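Local atomic coordinates of arginase (Medicago truncatula, PDB entry 6VSS), a protein that hydrolyses L-arginine to urea and L-ornithine with a pair of manganese ions, and also converts agmatine to putrescine and urea. Residues B[76-88]-B[309-321]. Numbering follows the deposited sequence.
Sequences SFHEGSAFAPPRI and DVVEYNPQRDTYD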
ATOM      1  N   SER B  76     -23.343  -8.169  -2.985  1.00 37.45           N
ATOM      2  CA  SER B  76     -23.228  -9.095  -4.136  1.00 40.21           C
ATOM      3  C   SER B  76     -21.755  -9.507  -4.326  1.00 41.69           C
ATOM      4  O   SER B  76     -21.522 -10.600  -4.851  1.00 42.38           O
ATOM      5  CB  SER B  76     -23.792  -8.414  -5.372  1.00 40.05           C
ATOM      6  OG  SER B  76     -23.400  -7.045  -5.391  1.00 37.76           O
ATOM      7  N   PHE B  77     -20.797  -8.694  -3.866  1.00 40.22           N
ATOM      8  CA  PHE B  77     -19.359  -8.874  -4.214  1.00 40.15           C
ATOM      9  C   PHE B  77     -18.516  -8.927  -2.942  1.00 37.67           C
ATOM     10  O   PHE B  77     -17.675  -9.797  -2.876  1.00 36.15           O
ATOM     11  CB  PHE B  77     -18.946  -7.774  -5.198  1.00 41.94           C
ATOM     12  CG  PHE B  77     -17.474  -7.620  -5.487  1.00 44.99           C
ATOM     13  CD1 PHE B  77     -16.795  -8.568  -6.243  1.00 45.15           C
ATOM     14  CD2 PHE B  77     -16.769  -6.515  -5.014  1.00 43.51           C
ATOM     15  CE1 PHE B  77     -15.438  -8.414  -6.497  1.00 47.79           C
ATOM     16  CE2 PHE B  77     -15.417  -6.371  -5.272  1.00 44.05           C
ATOM     17  CZ  PHE B  77     -14.759  -7.308  -6.022  1.00 45.25           C
ATOM     18  N   HIS B  78     -18.675  -7.985  -2.012  1.00 35.98           N
ATOM     19  CA  HIS B  78     -17.792  -7.855  -0.825  1.00 35.24           C
ATOM     20  C   HIS B  78     -18.595  -7.348   0.384  1.00 34.90           C
ATOM     21  O   HIS B  78     -19.345  -6.338   0.251  1.00 36.58           O
ATOM     22  CB  HIS B  78     -16.564  -7.009  -1.224  1.00 35.14           C
ATOM     23  CG  HIS B  78     -15.455  -7.140  -0.252  1.00 36.99           C
ATOM     24  ND1 HIS B  78     -15.607  -6.765   1.067  1.00 35.52           N
ATOM     25  CD2 HIS B  78     -14.196  -7.650  -0.375  1.00 37.89           C
ATOM     26  CE1 HIS B  78     -14.474  -7.013   1.711  1.00 36.02           C
ATOM     27  NE2 HIS B  78     -13.593  -7.561   0.854  1.00 36.70           N
ATOM     28  N   GLU B  79     -18.477  -8.023   1.519  1.00 33.36           N
ATOM     29  CA  GLU B  79     -19.289  -7.734   2.733  1.00 33.05           C
ATOM     30  C   GLU B  79     -18.594  -6.795   3.735  1.00 30.91           C
ATOM     31  O   GLU B  79     -19.132  -6.605   4.794  1.00 29.84           O
ATOM     32  CB  GLU B  79     -19.609  -9.063   3.416  1.00 35.40           C
ATOM     33  CG  GLU B  79     -20.351 -10.043   2.517  1.00 37.67           C
ATOM     34  CD  GLU B  79     -20.899 -11.306   3.158  1.00 38.81           C
ATOM     35  OE1 GLU B  79     -20.869 -11.426   4.365  1.00 38.65           O
ATOM     36  OE2 GLU B  79     -21.327 -12.162   2.429  1.00 43.93           O
ATOM     37  N   GLY B  80     -17.446  -6.233   3.382  1.00 28.03           N
ATOM     38  CA  GLY B  80     -16.653  -5.337   4.243  1.00 26.45           C
ATOM     39  C   GLY B  80     -17.411  -4.144   4.804  1.00 25.08           C
ATOM     40  O   GLY B  80     -17.015  -3.633   5.882  1.00 23.63           O
ATOM     41  N   SER B  81     -18.438  -3.620   4.128  1.00 24.64           N
ATOM     42  CA  SER B  81     -19.171  -2.450   4.699  1.00 24.63           C
ATOM     43  C   SER B  81     -19.770  -2.831   6.069  1.00 23.81           C
ATOM     44  O   SER B  81     -20.058  -1.930   6.804  1.00 22.83           O
ATOM     45  CB  SER B  81     -20.202  -1.875   3.766  1.00 24.56           C
ATOM     46  OG  SER B  81     -21.250  -2.831   3.555  1.00 27.74           O
ATOM     47  N   ALA B  82     -19.843  -4.108   6.475  1.00 23.96           N
ATOM     48  CA  ALA B  82     -20.315  -4.498   7.829  1.00 24.39           C
ATOM     49  C   ALA B  82     -19.433  -3.851   8.913  1.00 24.45           C
ATOM     50  O   ALA B  82     -19.933  -3.548   9.990  1.00 23.96           O
ATOM     51  CB  ALA B  82     -20.357  -6.005   7.938  1.00 25.89           C
ATOM     52  N   PHE B  83     -18.180  -3.497   8.587  1.00 24.30           N
ATOM     53  CA  PHE B  83     -17.201  -3.019   9.578  1.00 24.85           C
ATOM     54  C   PHE B  83     -17.230  -1.500   9.615  1.00 24.03           C
ATOM     55  O   PHE B  83     -16.504  -0.907  10.434  1.00 24.08           O
ATOM     56  CB  PHE B  83     -15.793  -3.553   9.267  1.00 26.54           C
ATOM     57  CG  PHE B  83     -15.707  -5.056   9.242  1.00 27.85           C
ATOM     58  CD1 PHE B  83     -15.939  -5.802  10.379  1.00 30.03           C
ATOM     59  CD2 PHE B  83     -15.469  -5.743   8.068  1.00 29.27           C
ATOM     60  CE1 PHE B  83     -15.916  -7.190  10.343  1.00 29.96           C
ATOM     61  CE2 PHE B  83     -15.370  -7.131   8.045  1.00 30.41           C
ATOM     62  CZ  PHE B  83     -15.623  -7.849   9.173  1.00 30.60           C
ATOM     63  N   ALA B  84     -18.012  -0.877   8.733  1.00 22.66           N
ATOM     64  CA  ALA B  84     -17.970   0.582   8.521  1.00 21.86           C
ATOM     65  C   ALA B  84     -18.355   1.430   9.745  1.00 21.73           C
ATOM     66  O   ALA B  84     -17.687   2.431  10.033  1.00 20.84           O
ATOM     67  CB  ALA B  84     -18.764   0.919   7.294  1.00 21.45           C
ATOM     68  N   PRO B  85     -19.479   1.213  10.469  1.00 21.06           N
ATOM     69  CA  PRO B  85     -19.943   2.262  11.366  1.00 21.19           C
ATOM     70  C   PRO B  85     -18.904   2.751  12.396  1.00 21.27           C
ATOM     71  O   PRO B  85     -18.737   3.958  12.501  1.00 20.81           O
ATOM     72  CB  PRO B  85     -21.235   1.682  11.940  1.00 21.26           C
ATOM     73  CG  PRO B  85     -21.732   0.737  10.872  1.00 21.24           C
ATOM     74  CD  PRO B  85     -20.451   0.123  10.340  1.00 21.79           C
ATOM     75  N   PRO B  86     -18.188   1.892  13.171  1.00 21.43           N
ATOM     76  CA  PRO B  86     -17.219   2.337  14.179  1.00 22.27           C
ATOM     77  C   PRO B  86     -16.045   3.104  13.560  1.00 22.39           C
ATOM     78  O   PRO B  86     -15.548   4.027  14.193  1.00 23.19           O
ATOM     79  CB  PRO B  86     -16.656   1.042  14.800  1.00 22.86           C
ATOM     80  CG  PRO B  86     -17.769   0.046  14.558  1.00 23.34           C
ATOM     81  CD  PRO B  86     -18.335   0.440  13.201  1.00 22.83           C
ATOM     82  N   ARG B  87     -15.686   2.764  12.329  1.00 22.89           N
ATOM     83  CA  ARG B  87     -14.608   3.474  11.572  0.50 23.93           C
ATOM     84  C   ARG B  87     -15.110   4.879  11.225  1.00 23.71           C
ATOM     85  O   ARG B  87     -14.364   5.804  11.388  1.00 22.10           O
ATOM     86  CB  ARG B  87     -14.161   2.663  10.349  0.50 24.72           C
ATOM     87  CG  ARG B  87     -13.332   1.443  10.718  0.50 26.21           C
ATOM     88  CD  ARG B  87     -11.958   1.836  11.235  0.50 27.62           C
ATOM     89  NE  ARG B  87     -11.043   2.122  10.127  0.50 29.42           N
ATOM     90  CZ  ARG B  87     -10.455   1.156   9.398  0.50 30.62           C
ATOM     91  NH1 ARG B  87      -9.626   1.461   8.408  0.50 30.56           N
ATOM     92  NH2 ARG B  87     -10.706  -0.119   9.671  0.50 31.14           N
ATOM     93  N   ILE B  88     -16.373   4.990  10.829  1.00 24.05           N
ATOM     94  CA  ILE B  88     -16.951   6.337  10.520  1.00 24.85           C
ATOM     95  C   ILE B  88     -17.021   7.179  11.801  1.00 24.67           C
ATOM     96  O   ILE B  88     -16.493   8.308  11.779  1.00 25.52           O
ATOM     97  CB  ILE B  88     -18.302   6.228   9.817  1.00 24.98           C
ATOM     98  CG1 ILE B  88     -18.198   5.502   8.478  1.00 24.86           C
ATOM     99  CG2 ILE B  88     -18.926   7.604   9.627  1.00 25.11           C
ATOM    100  CD1 ILE B  88     -19.580   5.027   8.008  1.00 24.74           C
ATOM    101  N   ASP B 309     -29.072   8.280   5.529  1.00 28.78           N
ATOM    102  CA  ASP B 309     -28.122   7.170   5.725  1.00 27.44           C
ATOM    103  C   ASP B 309     -26.861   7.448   4.904  1.00 25.76           C
ATOM    104  O   ASP B 309     -26.859   8.279   3.958  1.00 27.37           O
ATOM    105  CB  ASP B 309     -28.808   5.824   5.515  1.00 27.78           C
ATOM    106  CG  ASP B 309     -29.263   5.599   4.106  1.00 29.52           C
ATOM    107  OD1 ASP B 309     -28.400   5.755   3.199  1.00 28.21           O
ATOM    108  OD2 ASP B 309     -30.455   5.206   3.926  1.00 30.80           O
ATOM    109  N   VAL B 310     -25.778   6.891   5.374  1.00 23.69           N
ATOM    110  CA  VAL B 310     -24.492   6.841   4.651  1.00 22.49           C
ATOM    111  C   VAL B 310     -24.041   5.385   4.627  1.00 21.74           C
ATOM    112  O   VAL B 310     -23.819   4.868   5.702  1.00 21.13           O
ATOM    113  CB  VAL B 310     -23.458   7.775   5.274  1.00 22.32           C
ATOM    114  CG1 VAL B 310     -22.159   7.716   4.473  1.00 22.03           C
ATOM    115  CG2 VAL B 310     -24.002   9.192   5.325  1.00 22.65           C
ATOM    116  N   VAL B 311     -24.019   4.765   3.429  1.00 21.55           N
ATOM    117  CA  VAL B 311     -23.860   3.311   3.205  1.00 22.10           C
ATOM    118  C   VAL B 311     -22.696   3.014   2.274  1.00 22.23           C
ATOM    119  O   VAL B 311     -22.275   3.940   1.590  1.00 21.12           O
ATOM    120  CB  VAL B 311     -25.160   2.712   2.674  1.00 22.73           C
ATOM    121  CG1 VAL B 311     -26.265   2.971   3.697  1.00 23.19           C
ATOM    122  CG2 VAL B 311     -25.558   3.234   1.314  1.00 23.15           C
ATOM    123  N   GLU B 312     -22.226   1.761   2.370  1.00 21.91           N
ATOM    124  CA  GLU B 312     -21.345   1.092   1.417  1.00 22.30           C
ATOM    125  C   GLU B 312     -19.906   1.632   1.603  1.00 22.37           C
ATOM    126  O   GLU B 312     -19.033   1.196   0.833  1.00 22.21           O
ATOM    127  CB  GLU B 312     -21.845   1.305  -0.025  1.00 22.78           C
ATOM    128  CG  GLU B 312     -23.107   0.533  -0.408  1.00 23.31           C
ATOM    129  CD  GLU B 312     -23.021  -0.959  -0.664  1.00 24.17           C
ATOM    130  OE1 GLU B 312     -24.088  -1.643  -0.525  1.00 25.24           O
ATOM    131  OE2 GLU B 312     -21.917  -1.458  -0.929  1.00 24.98           O
ATOM    132  N   TYR B 313     -19.576   2.383   2.676  1.00 22.28           N
ATOM    133  CA  TYR B 313     -18.147   2.515   3.064  1.00 22.28           C
ATOM    134  C   TYR B 313     -17.659   1.091   3.427  1.00 22.64           C
ATOM    135  O   TYR B 313     -18.300   0.431   4.247  1.00 22.18           O
ATOM    136  CB  TYR B 313     -17.866   3.493   4.211  1.00 22.26           C
ATOM    137  CG  TYR B 313     -16.443   3.418   4.704  1.00 21.99           C
ATOM    138  CD1 TYR B 313     -15.378   3.376   3.818  1.00 22.18           C
ATOM    139  CD2 TYR B 313     -16.134   3.389   6.061  1.00 22.38           C
ATOM    140  CE1 TYR B 313     -14.061   3.320   4.267  1.00 22.22           C
ATOM    141  CE2 TYR B 313     -14.827   3.280   6.519  1.00 22.18           C
ATOM    142  CZ  TYR B 313     -13.781   3.281   5.622  1.00 22.68           C
ATOM    143  OH  TYR B 313     -12.471   3.247   6.069  1.00 23.22           O
ATOM    144  N   ASN B 314     -16.547   0.654   2.816  1.00 22.97           N
ATOM    145  CA  ASN B 314     -15.909  -0.669   3.041  1.00 23.10           C
ATOM    146  C   ASN B 314     -14.482  -0.410   3.499  1.00 22.97           C
ATOM    147  O   ASN B 314     -13.564  -0.244   2.696  1.00 22.88           O
ATOM    148  CB  ASN B 314     -16.000  -1.476   1.735  1.00 23.25           C
ATOM    149  CG  ASN B 314     -15.517  -2.903   1.907  1.00 23.65           C
ATOM    150  OD1 ASN B 314     -14.779  -3.179   2.852  1.00 23.60           O
ATOM    151  ND2 ASN B 314     -15.938  -3.799   1.008  1.00 23.52           N
ATOM    152  N   PRO B 315     -14.213  -0.438   4.812  1.00 23.36           N
ATOM    153  CA  PRO B 315     -12.869  -0.200   5.311  1.00 24.06           C
ATOM    154  C   PRO B 315     -11.829  -1.250   4.892  1.00 25.02           C
ATOM    155  O   PRO B 315     -10.686  -0.940   4.828  1.00 25.15           O
ATOM    156  CB  PRO B 315     -13.017  -0.205   6.844  1.00 23.99           C
ATOM    157  CG  PRO B 315     -14.406  -0.651   7.152  1.00 23.64           C
ATOM    158  CD  PRO B 315     -15.197  -0.680   5.870  1.00 23.33           C
ATOM    159  N   GLN B 316     -12.253  -2.454   4.544  1.00 27.20           N
ATOM    160  CA  GLN B 316     -11.347  -3.499   3.991  1.00 28.30           C
ATOM    161  C   GLN B 316     -10.869  -3.107   2.603  1.00 27.32           C
ATOM    162  O   GLN B 316      -9.982  -3.762   2.185  1.00 27.48           O
ATOM    163  CB  GLN B 316     -12.016  -4.861   3.811  1.00 29.60           C
ATOM    164  CG  GLN B 316     -12.351  -5.489   5.143  1.00 31.82           C
ATOM    165  CD  GLN B 316     -12.900  -6.891   5.082  1.00 33.01           C
ATOM    166  OE1 GLN B 316     -14.096  -7.082   4.947  1.00 34.23           O
ATOM    167  NE2 GLN B 316     -12.046  -7.883   5.314  1.00 36.32           N
ATOM    168  N   ARG B 317     -11.486  -2.158   1.920  1.00 26.25           N
ATOM    169  CA  ARG B 317     -10.999  -1.802   0.565  1.00 27.76           C
ATOM    170  C   ARG B 317     -10.462  -0.371   0.555  1.00 27.06           C
ATOM    171  O   ARG B 317     -10.183   0.132  -0.516  1.00 26.89           O
ATOM    172  CB  ARG B 317     -12.085  -2.049  -0.476  1.00 30.11           C
ATOM    173  CG  ARG B 317     -12.665  -3.449  -0.388  1.00 32.58           C
ATOM    174  CD  ARG B 317     -12.890  -4.198  -1.665  1.00 35.48           C
ATOM    175  NE  ARG B 317     -13.333  -3.297  -2.687  1.00 39.64           N
ATOM    176  CZ  ARG B 317     -12.936  -3.339  -3.937  1.00 39.92           C
ATOM    177  NH1 ARG B 317     -12.091  -4.266  -4.342  1.00 39.33           N
ATOM    178  NH2 ARG B 317     -13.404  -2.462  -4.788  1.00 44.04           N
ATOM    179  N   ASP B 318     -10.303   0.221   1.734  1.00 25.49           N
ATOM    180  CA  ASP B 318      -9.824   1.617   1.874  1.00 25.43           C
ATOM    181  C   ASP B 318      -8.298   1.668   1.711  1.00 25.94           C
ATOM    182  O   ASP B 318      -7.654   0.636   1.720  1.00 26.57           O
ATOM    183  CB  ASP B 318     -10.265   2.201   3.216  1.00 25.49           C
ATOM    184  CG  ASP B 318     -10.392   3.714   3.268  1.00 25.56           C
ATOM    185  OD1 ASP B 318      -9.953   4.362   2.335  1.00 26.97           O
ATOM    186  OD2 ASP B 318     -10.881   4.206   4.243  1.00 24.95           O
ATOM    187  N   THR B 319      -7.735   2.865   1.627  1.00 27.21           N
ATOM    188  CA  THR B 319      -6.262   2.989   1.575  1.00 29.18           C
ATOM    189  C   THR B 319      -5.701   2.849   2.997  1.00 29.86           C
ATOM    190  O   THR B 319      -6.445   2.905   3.975  1.00 27.32           O
ATOM    191  CB  THR B 319      -5.798   4.283   0.911  1.00 31.03           C
ATOM    192  OG1 THR B 319      -6.477   5.322   1.588  1.00 34.49           O
ATOM    193  CG2 THR B 319      -6.141   4.388  -0.552  1.00 32.29           C
ATOM    194  N   TYR B 320      -4.384   2.785   3.116  1.00 31.17           N
ATOM    195  CA  TYR B 320      -3.782   2.607   4.457  1.00 33.82           C
ATOM    196  C   TYR B 320      -4.089   3.797   5.376  1.00 33.29           C
ATOM    197  O   TYR B 320      -4.264   3.566   6.539  1.00 32.56           O
ATOM    198  CB  TYR B 320      -2.323   2.184   4.320  1.00 36.50           C
ATOM    199  CG  TYR B 320      -1.638   1.774   5.593  1.00 41.95           C
ATOM    200  CD1 TYR B 320      -1.506   2.652   6.634  1.00 44.01           C
ATOM    201  CD2 TYR B 320      -1.176   0.492   5.794  1.00 46.99           C
ATOM    202  CE1 TYR B 320      -0.782   2.342   7.770  1.00 49.30           C
ATOM    203  CE2 TYR B 320      -0.497   0.141   6.947  1.00 48.37           C
ATOM    204  CZ  TYR B 320      -0.301   1.066   7.947  1.00 49.30           C
ATOM    205  OH  TYR B 320       0.366   0.739   9.084  1.00 48.84           O
ATOM    206  N   ASP B 321      -4.193   5.012   4.838  1.00 32.26           N
ATOM    207  CA  ASP B 321      -4.489   6.254   5.601  1.00 32.65           C
ATOM    208  C   ASP B 321      -5.980   6.373   5.962  1.00 30.49           C
ATOM    209  O   ASP B 321      -6.302   7.275   6.651  1.00 31.46           O
ATOM    210  CB  ASP B 321      -4.026   7.487   4.827  1.00 34.92           C
ATOM    211  CG  ASP B 321      -4.556   7.559   3.404  1.00 38.60           C
ATOM    212  OD1 ASP B 321      -5.655   7.092   3.159  1.00 38.78           O
ATOM    213  OD2 ASP B 321      -3.896   8.137   2.573  1.00 43.63           O
TER
HETATM  214  O   HOH W   1     -21.441  -4.016  -0.656  1.00 34.14           O
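Tyr-313 lays its ring across the first turn of helix 84-92, with Ala-84 CB and Ile-88 CG1 both 3.8 Å from its CD2 and Arg-87 CB at the ring edge. Its own CG, anti to the backbone N (chi1 171°), carries the ring across the helix and lets the hydroxyl reach Asp-318, donating to the anti lone pair of OD2 at 2.6 Å. An aromatic with a polar end suits this place: carbon meets the helix, while oxygen ties down its own loop. Pro-315, rigid and apolar, follows. Its CG packs on Phe-83 CB, and its CB sits 3.7 Å from Arg-87 NH2, over one face of the guanidinium in one of that arginine's two conformers.

His-78 fills the other end of the contact. Its ND1 accepts the N-H of Gly-80 at 3.0 Å, nearly in the ring plane, which fixes the ring's rotation; Arg-317 CD covers one face in a CH-pi contact, and Gln-316 OE1 comes to the edge at CE1. With alanine in place of His-78, the Gly-80 N-H would probably lose its acceptor, and a gap would be likely to open beside Arg-317 CD and Gln-316 OE1. Gly-80 CA comes 3.2 Å from Asn-314 OD1, a closeness suited to a residue with no side chain; the ND2 of Asn-314 is hydrogen-bonded to Ser-282 OG. A water lies 2.6 Å from Glu-312 OE2 and 3.3 Å from His-78 O. Glu-312, a probable substrate-binding residue, also accepts from His-160 N through OE1, and its side chain comes about 5 Å from a manganese ion.

The loop after strand 305-311, at the active-site end of the arginase fold's parallel sheet, thus packs on both the 76-83 loop and turn and helix 84-92, while helix 323-339 packs against Tyr-313 and Ile-88.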